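Local coordinates for oligopeptide-binding protein oppA (Lactococcus lactis, PDB 3DRF) that captures oligopeptides outside the cell as the receptor of the OppABCDF ABC transporter, which takes up peptides longer than three residues, at residues L35-Q40 and I274-V279; A60-P65 and Y255-T260; A266-K271 and K287-Y292; Y292-Q297 and L543-V548. All blocks are in the same frame, centred on the assembly; numbering follows the deposited sequence.

In the fold
All four contacts gather on one side of the chain's centre. Interactions 1 and 2 lie closest, their centres about 6 Å apart, because strands 34-40 and 252-258 are neighbours in one sheet and Val-37 CG1 packs against Tyr-255 CZ at 3.5 Å. Segment 274-279 of interaction 1 meets strand 543-548 of interaction 4, in a second sheet, through hydrogen bonds of Val-279 O with Tyr-545 OH (2.7 Å) and Asn-276 OD1 with Thr-546 OG1 (3.0 Å). Interaction 3 shares Tyr-292 with interaction 4, and its Leu-267 CD2 packs on Ile-275 CD1 of interaction 1. The bound peptide is touched at interaction 2, where one of its polar side chains packs on Ala-60.

Interaction 1 (L35-Q40 and I274-V279); sequences LKVAYQ and IINGMV
Ala-38 O takes the backbone N-H of Asn-276 at 2.9 Å, in a nearly straight bond (168° at the hydrogen), while the CA-H of Ile-275 leans on the same oxygen. On either side along the strands, Ala-38 N donates to Ile-274 O and Gln-40 N to Asn-276 O, both regular parallel bonds; the bond from Ile-274 N to Lys-36 O, at 3.4 Å, is weak. The Tyr-39 ring has Asn-276 O and Gly-277 CA over one face, both displaced toward its rim. Gly-277 has positive phi, and a beta carbon there would come within 2.8 Å of Tyr-39 CZ, a clash.

Past the strand pairing, the Gln-40 amide makes the side-chain bonds. CG stands anti to the backbone N (chi1 -172°) and the chain continues extended; its amide crosses Met-278 at about a right angle. OE1 accepts Val-279 N at 3.1 Å and lies 3.4 Å from Val-279 CG1. NE2 passes 3.8 Å from Met-278 CG and bonds to Ser-263 and Gln-282. A water donates to both Gln-40 O and Gly-277 O, linking the end of strand 34-40 to the loop that follows 274-276. Strand 274-276 is thus the edge strand beside 34-40, and the route from strand 252-258 through helix 263-268 to 274-276 is a beta-alpha-beta crossover that skips over 34-40, as expected in a type II periplasmic-binding-protein fold.

Interaction 2 (A60-P65 and Y255-T260); sequences ATMSGP and YEVVST
A Met-aromatic contact between Met-62 and Tyr-255 fastens helix 57-62 to the sheet of this type II periplasmic-binding-protein fold. The helix comes in over the ring: Met-62 CA stands 3.9 Å from the ring centroid, only 12° off the normal, a CH-pi contact over the middle of the face. The sulfur is less direct, lying obliquely at 5.4 Å from the same centroid, and Met-62 CG touches CD1 and CE1 of Tyr-255. Beyond it the chain bends (chi3 77°), which carries CE to 3.5 Å from Tyr-255 O, while SD packs against Val-257 CG1. Pro-65 CD comes to the ring's edge, near its plane, by CE2 and CD2.

At the hydroxyl end, Thr-61 CG2 lies 3.6 Å from Tyr-255 OH, and both Asn-276 ND2 and a water are hydrogen-bonded to that oxygen. A phenylalanine in place of Tyr-255 would probably leave Asn-276 ND2 and this water without their mate, and open a small gap beside Thr-61 CG2. Ala-60, just before Thr-61 on the helix, packs on a polar side chain of the bound peptide. The water itself sits in the ring plane, 2.7 Å from Tyr-255 OH, and donates to Thr-61 O at 3.1 Å.

Interaction 3 (A266-K271 and K287-Y292); sequences ALSSSK and KNLKGY
Tyr-292 OH donates to Leu-267 O at 2.7 Å, the one direct hydrogen bond between the segments. The hydroxyl lies in the carbonyl plane and meets a lone pair, with an angle of 117° at the oxygen. Leu-267 O also accepts Ser-270 N, at 3.1 Å, so this carbonyl at the end of the helix is gripped by a backbone N-H and a phenol together. The phenol oxygen in turn accepts a bond from a water 2.7 Å away; that water reaches Ser-270 OG only weakly.

The apolar contacts are made by Leu-267, which touches two side chains of the other segment through different branches. Its CB meets Leu-289 CD1 at 3.6 Å, the two leucines crossing at about a right angle. Its CD2 lies 3.6 Å from Tyr-292 CE1 and nearly as close to CZ, so the leucine and the phenol touch through both a methyl and a hydrogen bond. In Tyr-292, CG is anti to the carbonyl carbon (chi1 -71°), which starts the ring off toward the helix. Nearer the surface, Leu-289 CD2 rests against Ser-268 OG at 3.5 Å; that hydroxyl is bonded to Val-264 O within its own helix.

Among backbone bonds, Lys-271 N returns to Ala-266 O at 2.9 Å, alongside the one from Ser-270 N to Leu-267 O. These two bonds back into the last turn, with positive phi at Ser-270, make a Schellman motif ending helix 263-268, and Tyr-292, at the start of strand 292-307, docks onto it.

Interaction 4 (Y292-Q297 and L543-V548); sequences YKVLGQ and LNYTPV
Leu-295 and Val-548 make the tight apolar part of this antiparallel pairing: Leu-295 CD1 lies 3.7 Å from Val-548 CG2, the side chains crossing on the face they share with Thr-546. The backbones are joined by paired bonds, Lys-293 with Val-548, Leu-295 with Thr-546 and Gln-297 with Asn-544; Lys-293 and Val-548 exchange two bonds of 2.9 Å between N and O. On the other face Val-294 CG1 lies 4.0 Å from Tyr-545 CB, the two side chains pointing the same way. The ring of Tyr-292 adds its CD1, 3.5 Å from Val-548 C and near Pro-547 CB.

At the end far from Lys-293, Gln-297 and Asn-544 add a close side-chain hydrogen bond: Asn-544 ND2 donates to Gln-297 OE1 at 3.1 Å, almost straight (172°) and on a lone pair, with the two amide planes 45° apart. CG of Gln-297, set between N and the carbonyl carbon (chi1 68°), packs on Asn-544 CB. An alanine in place of Gln-297 would probably leave Asn-544 ND2 without this acceptor and Leu-557 O without the N-H it receives from NE2. The loose part is the exposed one: Lys-293 stretches away from its partner, and Gly-296 and Leu-543 face solvent.

Around the pair, helix 283-287 covers the Val-294, Tyr-545 and Pro-547 face, where the Tyr-545 ring meets Tyr-283, while Leu-543 bonds through its backbone to Leu-353.

Interaction 1 (L35-Q40 and I274-V279)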
loop_
_atom_site.group_PDB
_atom_site.type_symbol
_atom_site.label_atom_id
_atom_site.label_comp_id
_atom_site.label_asym_id
_atom_site.label_seq_id
_atom_site.Cartn_x
_atom_site.Cartn_y
_atom_site.Cartn_z
ATOM N N LEU A 35 12.320 13.576 -20.865
ATOM C CA LEU A 35 11.943 12.176 -20.668
ATOM C C LEU A 35 10.433 12.032 -20.637
ATOM O O LEU A 35 9.761 12.874 -20.145
ATOM C CB LEU A 35 12.555 11.690 -19.331
ATOM C CG LEU A 35 12.410 10.191 -18.976
ATOM C CD1 LEU A 35 13.421 9.395 -19.795
ATOM C CD2 LEU A 35 12.722 10.010 -17.506
ATOM N N LYS A 36 9.955 10.940 -21.173
ATOM C CA LYS A 36 8.532 10.647 -21.191
ATOM C C LYS A 36 8.281 9.343 -20.432
ATOM O O LYS A 36 8.750 8.312 -20.839
ATOM C CB LYS A 36 8.027 10.485 -22.637
ATOM C CG LYS A 36 8.073 11.857 -23.421
ATOM C CD LYS A 36 7.386 11.676 -24.700
ATOM C CE LYS A 36 8.270 10.761 -25.440
ATOM N NZ LYS A 36 7.777 10.537 -26.885
ATOM N N VAL A 37 7.527 9.412 -19.348
ATOM C CA VAL A 37 7.228 8.270 -18.495
ATOM C C VAL A 37 5.722 8.103 -18.373
ATOM O O VAL A 37 4.998 9.037 -18.376
ATOM C CB VAL A 37 7.834 8.493 -17.056
ATOM C CG1 VAL A 37 7.773 7.201 -16.224
ATOM C CG2 VAL A 37 9.285 8.951 -17.129
ATOM N N ALA A 38 5.280 6.863 -18.252
ATOM C CA ALA A 38 3.904 6.541 -17.903
ATOM C C ALA A 38 3.804 5.522 -16.760
ATOM O O ALA A 38 4.680 4.750 -16.517
ATOM C CB ALA A 38 3.093 6.050 -19.163
ATOM N N TYR A 39 2.642 5.563 -16.126
ATOM C CA TYR A 39 2.183 4.514 -15.206
ATOM C C TYR A 39 0.929 3.870 -15.786
ATOM O O TYR A 39 0.033 4.548 -16.190
ATOM C CB TYR A 39 1.926 5.116 -13.789
ATOM C CG TYR A 39 1.790 4.052 -12.727
ATOM C CD1 TYR A 39 2.868 3.687 -11.928
ATOM C CD2 TYR A 39 0.593 3.364 -12.556
ATOM C CE1 TYR A 39 2.720 2.679 -10.976
ATOM C CE2 TYR A 39 0.461 2.417 -11.636
ATOM C CZ TYR A 39 1.531 2.069 -10.875
ATOM O OH TYR A 39 1.361 1.082 -9.928
ATOM N N GLN A 40 0.926 2.553 -15.808
ATOM C CA GLN A 40 -0.212 1.819 -16.328
ATOM C C GLN A 40 -1.377 1.833 -15.327
ATOM O O GLN A 40 -1.290 1.357 -14.240
ATOM C CB GLN A 40 0.191 0.378 -16.664
ATOM C CG GLN A 40 -0.953 -0.367 -17.414
ATOM C CD GLN A 40 -0.537 -1.777 -17.746
ATOM O OE1 GLN A 40 -0.654 -2.666 -16.947
ATOM N NE2 GLN A 40 -0.027 -1.952 -18.951
ATOM N N ILE A 274 9.693 5.050 -20.663
ATOM C CA ILE A 274 9.586 4.113 -19.516
ATOM C C ILE A 274 8.106 3.962 -19.233
ATOM O O ILE A 274 7.420 4.937 -19.237
ATOM C CB ILE A 274 10.277 4.730 -18.291
ATOM C CG1 ILE A 274 11.789 4.988 -18.545
ATOM C CG2 ILE A 274 10.047 3.865 -17.046
ATOM C CD1 ILE A 274 12.480 5.700 -17.440
ATOM N N ILE A 275 7.635 2.739 -18.956
ATOM C CA ILE A 275 6.316 2.507 -18.351
ATOM C C ILE A 275 6.433 1.640 -17.101
ATOM O O ILE A 275 6.983 0.593 -17.132
ATOM C CB ILE A 275 5.298 1.841 -19.343
ATOM C CG1 ILE A 275 5.211 2.626 -20.692
ATOM C CG2 ILE A 275 3.945 1.727 -18.647
ATOM C CD1 ILE A 275 4.270 2.026 -21.686
ATOM N N ASN A 276 5.933 2.183 -16.003
ATOM C CA ASN A 276 5.898 1.491 -14.699
ATOM C C ASN A 276 4.526 0.899 -14.438
ATOM O O ASN A 276 3.547 1.375 -14.935
ATOM C CB ASN A 276 6.307 2.486 -13.586
ATOM C CG ASN A 276 7.787 2.835 -13.675
ATOM O OD1 ASN A 276 8.613 1.954 -13.699
ATOM N ND2 ASN A 276 8.091 4.115 -13.761
ATOM N N GLY A 277 4.505 -0.144 -13.640
ATOM C CA GLY A 277 3.258 -0.795 -13.237
ATOM C C GLY A 277 2.602 -1.736 -14.223
ATOM O O GLY A 277 1.483 -2.073 -14.063
ATOM N N MET A 278 3.345 -2.159 -15.242
ATOM C CA MET A 278 2.735 -3.034 -16.246
ATOM C C MET A 278 2.394 -4.415 -15.718
ATOM O O MET A 278 3.151 -4.972 -14.985
ATOM C CB MET A 278 3.634 -3.155 -17.489
ATOM C CG MET A 278 3.717 -1.844 -18.260
ATOM S SD MET A 278 4.682 -2.026 -19.802
ATOM C CE MET A 278 3.565 -3.041 -20.814
ATOM N N VAL A 279 1.238 -4.916 -16.131
ATOM C CA VAL A 279 0.704 -6.202 -15.683
ATOM C C VAL A 279 1.592 -7.379 -16.180
ATOM O O VAL A 279 2.194 -7.342 -17.233
ATOM C CB VAL A 279 -0.759 -6.413 -16.152
ATOM C CG1 VAL A 279 -1.713 -5.514 -15.321
ATOM C CG2 VAL A 279 -0.949 -6.251 -17.669
HETATM O O HOH W 1 -0.575 -0.876 -12.777
#

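Interaction 2 (A60-P65 and Y255-T260)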
loop_
_atom_site.group_PDB
_atom_site.type_symbol
_atom_site.label_atom_id
_atom_site.label_comp_id
_atom_site.label_asym_id
_atom_site.label_seq_id
_atom_site.Cartn_x
_atom_site.Cartn_y
_atom_site.Cartn_z
ATOM N N ALA A 60 1.407 7.719 -5.784
ATOM C CA ALA A 60 2.651 7.661 -5.029
ATOM C C ALA A 60 3.850 7.455 -5.973
ATOM O O ALA A 60 4.799 8.085 -5.864
ATOM C CB ALA A 60 2.597 6.530 -3.980
ATOM N N THR A 61 3.674 6.580 -6.953
ATOM C CA THR A 61 4.729 6.323 -7.936
ATOM C C THR A 61 4.949 7.541 -8.867
ATOM O O THR A 61 6.041 7.961 -9.045
ATOM C CB THR A 61 4.430 5.087 -8.753
ATOM O OG1 THR A 61 4.381 3.957 -7.877
ATOM C CG2 THR A 61 5.549 4.847 -9.755
ATOM N N MET A 62 3.882 8.100 -9.392
ATOM C CA MET A 62 3.968 9.310 -10.267
ATOM C C MET A 62 4.564 10.550 -9.602
ATOM O O MET A 62 5.092 11.367 -10.280
ATOM C CB MET A 62 2.586 9.629 -10.857
ATOM C CG MET A 62 2.031 8.493 -11.746
ATOM S SD MET A 62 0.420 8.910 -12.497
ATOM C CE MET A 62 0.926 10.022 -13.830
ATOM N N SER A 63 4.487 10.612 -8.269
ATOM C CA SER A 63 5.082 11.688 -7.478
ATOM C C SER A 63 6.608 11.586 -7.313
ATOM O O SER A 63 7.195 12.455 -6.775
ATOM C CB SER A 63 4.429 11.776 -6.076
ATOM O OG SER A 63 4.890 10.733 -5.214
ATOM N N GLY A 64 7.204 10.495 -7.796
ATOM C CA GLY A 64 8.611 10.223 -7.550
ATOM C C GLY A 64 9.582 11.379 -7.868
ATOM O O GLY A 64 10.350 11.777 -7.055
ATOM N N PRO A 65 9.498 11.900 -9.100
ATOM C CA PRO A 65 10.409 12.998 -9.470
ATOM C C PRO A 65 10.262 14.258 -8.580
ATOM O O PRO A 65 11.179 15.001 -8.400
ATOM C CB PRO A 65 10.038 13.299 -10.943
ATOM C CG PRO A 65 9.506 12.020 -11.479
ATOM C CD PRO A 65 8.712 11.430 -10.268
ATOM N N TYR A 255 4.933 12.800 -17.003
ATOM C CA TYR A 255 4.515 11.548 -16.355
ATOM C C TYR A 255 3.003 11.444 -16.534
ATOM O O TYR A 255 2.305 12.302 -16.086
ATOM C CB TYR A 255 4.925 11.540 -14.867
ATOM C CG TYR A 255 5.337 10.179 -14.286
ATOM C CD1 TYR A 255 4.678 9.023 -14.603
ATOM C CD2 TYR A 255 6.378 10.083 -13.434
ATOM C CE1 TYR A 255 5.051 7.813 -14.058
ATOM C CE2 TYR A 255 6.761 8.873 -12.895
ATOM C CZ TYR A 255 6.093 7.749 -13.227
ATOM O OH TYR A 255 6.496 6.545 -12.733
ATOM N N GLU A 256 2.549 10.407 -17.241
ATOM C CA GLU A 256 1.166 10.278 -17.688
ATOM C C GLU A 256 0.572 8.945 -17.277
ATOM O O GLU A 256 1.285 7.981 -17.274
ATOM C CB GLU A 256 1.062 10.423 -19.250
ATOM C CG GLU A 256 1.644 11.705 -19.830
ATOM C CD GLU A 256 1.356 11.846 -21.313
ATOM O OE1 GLU A 256 0.977 10.921 -22.008
ATOM O OE2 GLU A 256 1.533 12.964 -21.734
ATOM N N VAL A 257 -0.703 8.789 -17.180
ATOM C CA VAL A 257 -1.286 7.449 -17.113
ATOM C C VAL A 257 -1.493 6.934 -18.539
ATOM O O VAL A 257 -1.625 7.715 -19.486
ATOM C CB VAL A 257 -2.596 7.351 -16.270
ATOM C CG1 VAL A 257 -2.297 7.570 -14.777
ATOM C CG2 VAL A 257 -3.667 8.301 -16.786
ATOM N N VAL A 258 -1.397 5.633 -18.694
ATOM C CA VAL A 258 -1.693 4.910 -19.926
ATOM C C VAL A 258 -2.468 3.628 -19.639
ATOM O O VAL A 258 -2.218 2.950 -18.643
ATOM C CB VAL A 258 -0.408 4.561 -20.699
ATOM C CG1 VAL A 258 0.458 3.609 -19.886
ATOM C CG2 VAL A 258 -0.750 3.957 -22.051
ATOM N N SER A 259 -3.553 3.372 -20.391
ATOM C CA SER A 259 -4.407 2.220 -20.121
ATOM C C SER A 259 -3.686 0.903 -20.384
ATOM O O SER A 259 -2.692 0.854 -21.115
ATOM C CB SER A 259 -5.654 2.256 -20.989
ATOM O OG SER A 259 -5.324 1.973 -22.334
ATOM N N THR A 260 -4.191 -0.170 -19.798
ATOM C CA THR A 260 -3.623 -1.482 -20.027
ATOM C C THR A 260 -3.701 -1.888 -21.504
ATOM O O THR A 260 -2.744 -2.439 -22.042
ATOM C CB THR A 260 -4.333 -2.496 -19.146
ATOM O OG1 THR A 260 -4.382 -1.973 -17.810
ATOM C CG2 THR A 260 -3.610 -3.817 -19.164
HETATM O O HOH W 2 8.318 6.699 -10.767
#

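Interaction 3 (A266-K271 and K287-Y292)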
loop_
_atom_site.group_PDB
_atom_site.type_symbol
_atom_site.label_atom_id
_atom_site.label_comp_id
_atom_site.label_asym_id
_atom_site.label_seq_id
_atom_site.Cartn_x
_atom_site.Cartn_y
_atom_site.Cartn_z
ATOM N N ALA A 266 1.973 1.737 -27.180
ATOM C CA ALA A 266 2.727 2.939 -26.771
ATOM C C ALA A 266 4.218 2.697 -26.745
ATOM O O ALA A 266 4.967 3.550 -27.088
ATOM C CB ALA A 266 2.230 3.449 -25.381
ATOM N N LEU A 267 4.635 1.512 -26.350
ATOM C CA LEU A 267 6.029 1.160 -26.443
ATOM C C LEU A 267 6.468 0.950 -27.898
ATOM O O LEU A 267 7.511 1.401 -28.254
ATOM C CB LEU A 267 6.326 -0.122 -25.646
ATOM C CG LEU A 267 6.058 -0.034 -24.121
ATOM C CD1 LEU A 267 6.073 -1.472 -23.503
ATOM C CD2 LEU A 267 7.139 0.844 -23.480
ATOM N N SER A 268 5.647 0.300 -28.710
ATOM C CA SER A 268 6.000 0.071 -30.107
ATOM C C SER A 268 6.171 1.404 -30.875
ATOM O O SER A 268 6.951 1.496 -31.750
ATOM C CB SER A 268 4.954 -0.829 -30.778
ATOM O OG SER A 268 4.894 -2.074 -30.153
ATOM N N SER A 269 5.412 2.401 -30.507
ATOM C CA SER A 269 5.458 3.703 -31.203
ATOM C C SER A 269 6.409 4.712 -30.507
ATOM O O SER A 269 6.508 5.834 -30.905
ATOM C CB SER A 269 4.056 4.266 -31.260
ATOM O OG SER A 269 3.624 4.768 -30.009
ATOM N N SER A 270 7.069 4.285 -29.438
ATOM C CA SER A 270 7.975 5.169 -28.648
ATOM C C SER A 270 7.275 6.362 -28.023
ATOM O O SER A 270 7.880 7.385 -27.811
ATOM C CB SER A 270 9.158 5.639 -29.521
ATOM O OG SER A 270 10.057 4.611 -29.766
ATOM N N LYS A 271 6.017 6.221 -27.713
ATOM C CA LYS A 271 5.273 7.250 -27.017
ATOM C C LYS A 271 5.839 7.526 -25.597
ATOM O O LYS A 271 5.804 8.644 -25.143
ATOM C CB LYS A 271 3.803 6.869 -26.933
ATOM C CG LYS A 271 2.821 7.914 -26.326
ATOM C CD LYS A 271 1.384 7.495 -26.538
ATOM C CE LYS A 271 0.400 8.292 -25.717
ATOM N NZ LYS A 271 0.301 9.576 -26.237
ATOM N N LYS A 287 9.082 -8.152 -23.680
ATOM C CA LYS A 287 10.424 -8.721 -23.951
ATOM C C LYS A 287 10.611 -8.905 -25.472
ATOM O O LYS A 287 11.727 -8.912 -25.877
ATOM C CB LYS A 287 10.609 -10.067 -23.224
ATOM C CG LYS A 287 10.780 -9.950 -21.716
ATOM C CD LYS A 287 11.075 -11.352 -21.081
ATOM C CE LYS A 287 9.843 -12.203 -21.018
ATOM N NZ LYS A 287 10.149 -13.566 -20.442
ATOM N N ASN A 288 9.538 -9.089 -26.228
ATOM C CA ASN A 288 9.560 -9.295 -27.699
ATOM C C ASN A 288 9.933 -7.973 -28.415
ATOM O O ASN A 288 10.310 -7.984 -29.565
ATOM C CB ASN A 288 8.209 -9.807 -28.237
ATOM C CG ASN A 288 7.936 -11.302 -27.958
ATOM O OD1 ASN A 288 8.781 -12.021 -27.487
ATOM N ND2 ASN A 288 6.710 -11.720 -28.201
ATOM N N LEU A 289 9.793 -6.835 -27.754
ATOM C CA LEU A 289 10.023 -5.536 -28.418
ATOM C C LEU A 289 11.474 -5.223 -28.647
ATOM O O LEU A 289 12.291 -5.437 -27.852
ATOM C CB LEU A 289 9.366 -4.396 -27.645
ATOM C CG LEU A 289 7.832 -4.489 -27.575
ATOM C CD1 LEU A 289 7.320 -3.366 -26.752
ATOM C CD2 LEU A 289 7.083 -4.567 -28.934
ATOM N N LYS A 290 11.749 -4.617 -29.786
ATOM C CA LYS A 290 13.060 -4.113 -30.049
ATOM C C LYS A 290 13.181 -2.672 -29.487
ATOM O O LYS A 290 12.232 -1.913 -29.424
ATOM C CB LYS A 290 13.297 -4.130 -31.558
ATOM C CG LYS A 290 13.292 -5.569 -32.181
ATOM C CD LYS A 290 14.111 -6.616 -31.407
ATOM C CE LYS A 290 13.918 -8.016 -31.956
ATOM N NZ LYS A 290 14.554 -9.029 -31.067
ATOM N N GLY A 291 14.368 -2.367 -29.059
ATOM C CA GLY A 291 14.693 -1.034 -28.599
ATOM C C GLY A 291 14.532 -0.741 -27.119
ATOM O O GLY A 291 14.723 0.359 -26.731
ATOM N N TYR A 292 14.218 -1.781 -26.357
ATOM C CA TYR A 292 14.031 -1.655 -24.889
ATOM C C TYR A 292 14.896 -2.651 -24.101
ATOM O O TYR A 292 15.123 -3.729 -24.566
ATOM C CB TYR A 292 12.543 -1.870 -24.540
ATOM C CG TYR A 292 11.624 -0.721 -24.987
ATOM C CD1 TYR A 292 11.361 0.370 -24.165
ATOM C CD2 TYR A 292 11.041 -0.731 -26.238
ATOM C CE1 TYR A 292 10.568 1.391 -24.580
ATOM C CE2 TYR A 292 10.289 0.264 -26.649
ATOM C CZ TYR A 292 10.040 1.323 -25.848
ATOM O OH TYR A 292 9.190 2.279 -26.316
HETATM O O HOH W 3 10.401 4.747 -26.339
#

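Interaction 4 (Y292-Q297 and L543-V548)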
loop_
_atom_site.group_PDB
_atom_site.type_symbol
_atom_site.label_atom_id
_atom_site.label_comp_id
_atom_site.label_asym_id
_atom_site.label_seq_id
_atom_site.Cartn_x
_atom_site.Cartn_y
_atom_site.Cartn_z
ATOM N N TYR A 292 14.218 -1.781 -26.357
ATOM C CA TYR A 292 14.031 -1.655 -24.889
ATOM C C TYR A 292 14.896 -2.651 -24.101
ATOM O O TYR A 292 15.123 -3.729 -24.566
ATOM C CB TYR A 292 12.543 -1.870 -24.540
ATOM C CG TYR A 292 11.624 -0.721 -24.987
ATOM C CD1 TYR A 292 11.361 0.370 -24.165
ATOM C CD2 TYR A 292 11.041 -0.731 -26.238
ATOM C CE1 TYR A 292 10.568 1.391 -24.580
ATOM C CE2 TYR A 292 10.289 0.264 -26.649
ATOM C CZ TYR A 292 10.040 1.323 -25.848
ATOM O OH TYR A 292 9.190 2.279 -26.316
ATOM N N LYS A 293 15.370 -2.214 -22.929
ATOM C CA LYS A 293 15.962 -3.010 -21.850
ATOM C C LYS A 293 14.825 -3.271 -20.839
ATOM O O LYS A 293 14.050 -2.414 -20.608
ATOM C CB LYS A 293 17.094 -2.186 -21.214
ATOM C CG LYS A 293 17.831 -2.881 -20.085
ATOM C CD LYS A 293 19.039 -2.105 -19.620
ATOM C CE LYS A 293 19.669 -2.746 -18.454
ATOM N NZ LYS A 293 20.862 -1.979 -17.982
ATOM N N VAL A 294 14.721 -4.446 -20.284
ATOM C CA VAL A 294 13.672 -4.741 -19.305
ATOM C C VAL A 294 14.281 -4.984 -17.937
ATOM O O VAL A 294 15.013 -5.937 -17.765
ATOM C CB VAL A 294 12.845 -5.928 -19.756
ATOM C CG1 VAL A 294 11.733 -6.179 -18.789
ATOM C CG2 VAL A 294 12.271 -5.675 -21.176
ATOM N N LEU A 295 14.015 -4.077 -17.008
ATOM C CA LEU A 295 14.548 -4.165 -15.656
ATOM C C LEU A 295 13.600 -4.973 -14.792
ATOM O O LEU A 295 12.480 -5.078 -15.128
ATOM C CB LEU A 295 14.719 -2.758 -15.085
ATOM C CG LEU A 295 15.531 -1.755 -15.936
ATOM C CD1 LEU A 295 15.570 -0.418 -15.215
ATOM C CD2 LEU A 295 16.909 -2.329 -16.085
ATOM N N GLY A 296 14.080 -5.495 -13.678
ATOM C CA GLY A 296 13.277 -6.338 -12.771
ATOM C C GLY A 296 13.641 -6.109 -11.319
ATOM O O GLY A 296 14.686 -5.634 -10.996
ATOM N N GLN A 297 12.712 -6.485 -10.451
ATOM C CA GLN A 297 12.974 -6.521 -9.026
ATOM C C GLN A 297 11.951 -7.440 -8.341
ATOM O O GLN A 297 10.887 -7.681 -8.835
ATOM C CB GLN A 297 12.911 -5.096 -8.408
ATOM C CG GLN A 297 11.452 -4.505 -8.417
ATOM C CD GLN A 297 11.253 -3.053 -7.912
ATOM O OE1 GLN A 297 10.176 -2.625 -7.915
ATOM N NE2 GLN A 297 12.300 -2.346 -7.594
ATOM N N LEU A 543 7.150 -10.581 -9.017
ATOM C CA LEU A 543 8.275 -9.782 -9.514
ATOM C C LEU A 543 7.713 -8.648 -10.358
ATOM O O LEU A 543 6.796 -8.863 -11.069
ATOM C CB LEU A 543 9.220 -10.608 -10.432
ATOM C CG LEU A 543 9.822 -11.868 -9.856
ATOM C CD1 LEU A 543 10.696 -12.625 -10.941
ATOM C CD2 LEU A 543 10.600 -11.482 -8.671
ATOM N N ASN A 544 8.275 -7.459 -10.204
ATOM C CA ASN A 544 7.993 -6.315 -11.064
ATOM C C ASN A 544 8.951 -6.299 -12.271
ATOM O O ASN A 544 10.045 -6.799 -12.185
ATOM C CB ASN A 544 8.192 -4.993 -10.281
ATOM C CG ASN A 544 7.074 -4.720 -9.275
ATOM O OD1 ASN A 544 6.011 -5.181 -9.414
ATOM N ND2 ASN A 544 7.406 -4.011 -8.250
ATOM N N TYR A 545 8.510 -5.655 -13.355
ATOM C CA TYR A 545 9.384 -5.353 -14.496
ATOM C C TYR A 545 9.036 -3.976 -15.016
ATOM O O TYR A 545 7.941 -3.541 -14.900
ATOM C CB TYR A 545 9.248 -6.411 -15.611
ATOM C CG TYR A 545 7.915 -6.355 -16.366
ATOM C CD1 TYR A 545 7.816 -5.701 -17.584
ATOM C CD2 TYR A 545 6.784 -6.993 -15.868
ATOM C CE1 TYR A 545 6.670 -5.672 -18.285
ATOM C CE2 TYR A 545 5.587 -6.935 -16.552
ATOM C CZ TYR A 545 5.546 -6.280 -17.774
ATOM O OH TYR A 545 4.400 -6.280 -18.479
ATOM N N THR A 546 10.020 -3.328 -15.628
ATOM C CA THR A 546 9.846 -2.013 -16.249
ATOM C C THR A 546 10.648 -1.996 -17.537
ATOM O O THR A 546 11.827 -2.142 -17.516
ATOM C CB THR A 546 10.397 -0.917 -15.323
ATOM O OG1 THR A 546 9.522 -0.825 -14.190
ATOM C CG2 THR A 546 10.444 0.487 -16.023
ATOM N N PRO A 547 10.018 -1.795 -18.675
ATOM C CA PRO A 547 10.788 -1.547 -19.898
ATOM C C PRO A 547 11.331 -0.092 -19.967
ATOM O O PRO A 547 10.700 0.837 -19.573
ATOM C CB PRO A 547 9.752 -1.783 -21.014
ATOM C CG PRO A 547 8.450 -1.371 -20.414
ATOM C CD PRO A 547 8.558 -1.736 -18.928
ATOM N N VAL A 548 12.552 0.014 -20.466
ATOM C CA VAL A 548 13.280 1.265 -20.557
ATOM C C VAL A 548 13.876 1.402 -21.964
ATOM O O VAL A 548 14.620 0.563 -22.377
ATOM C CB VAL A 548 14.425 1.328 -19.505
ATOM C CG1 VAL A 548 15.139 2.656 -19.620
ATOM C CG2 VAL A 548 13.849 1.111 -18.073
#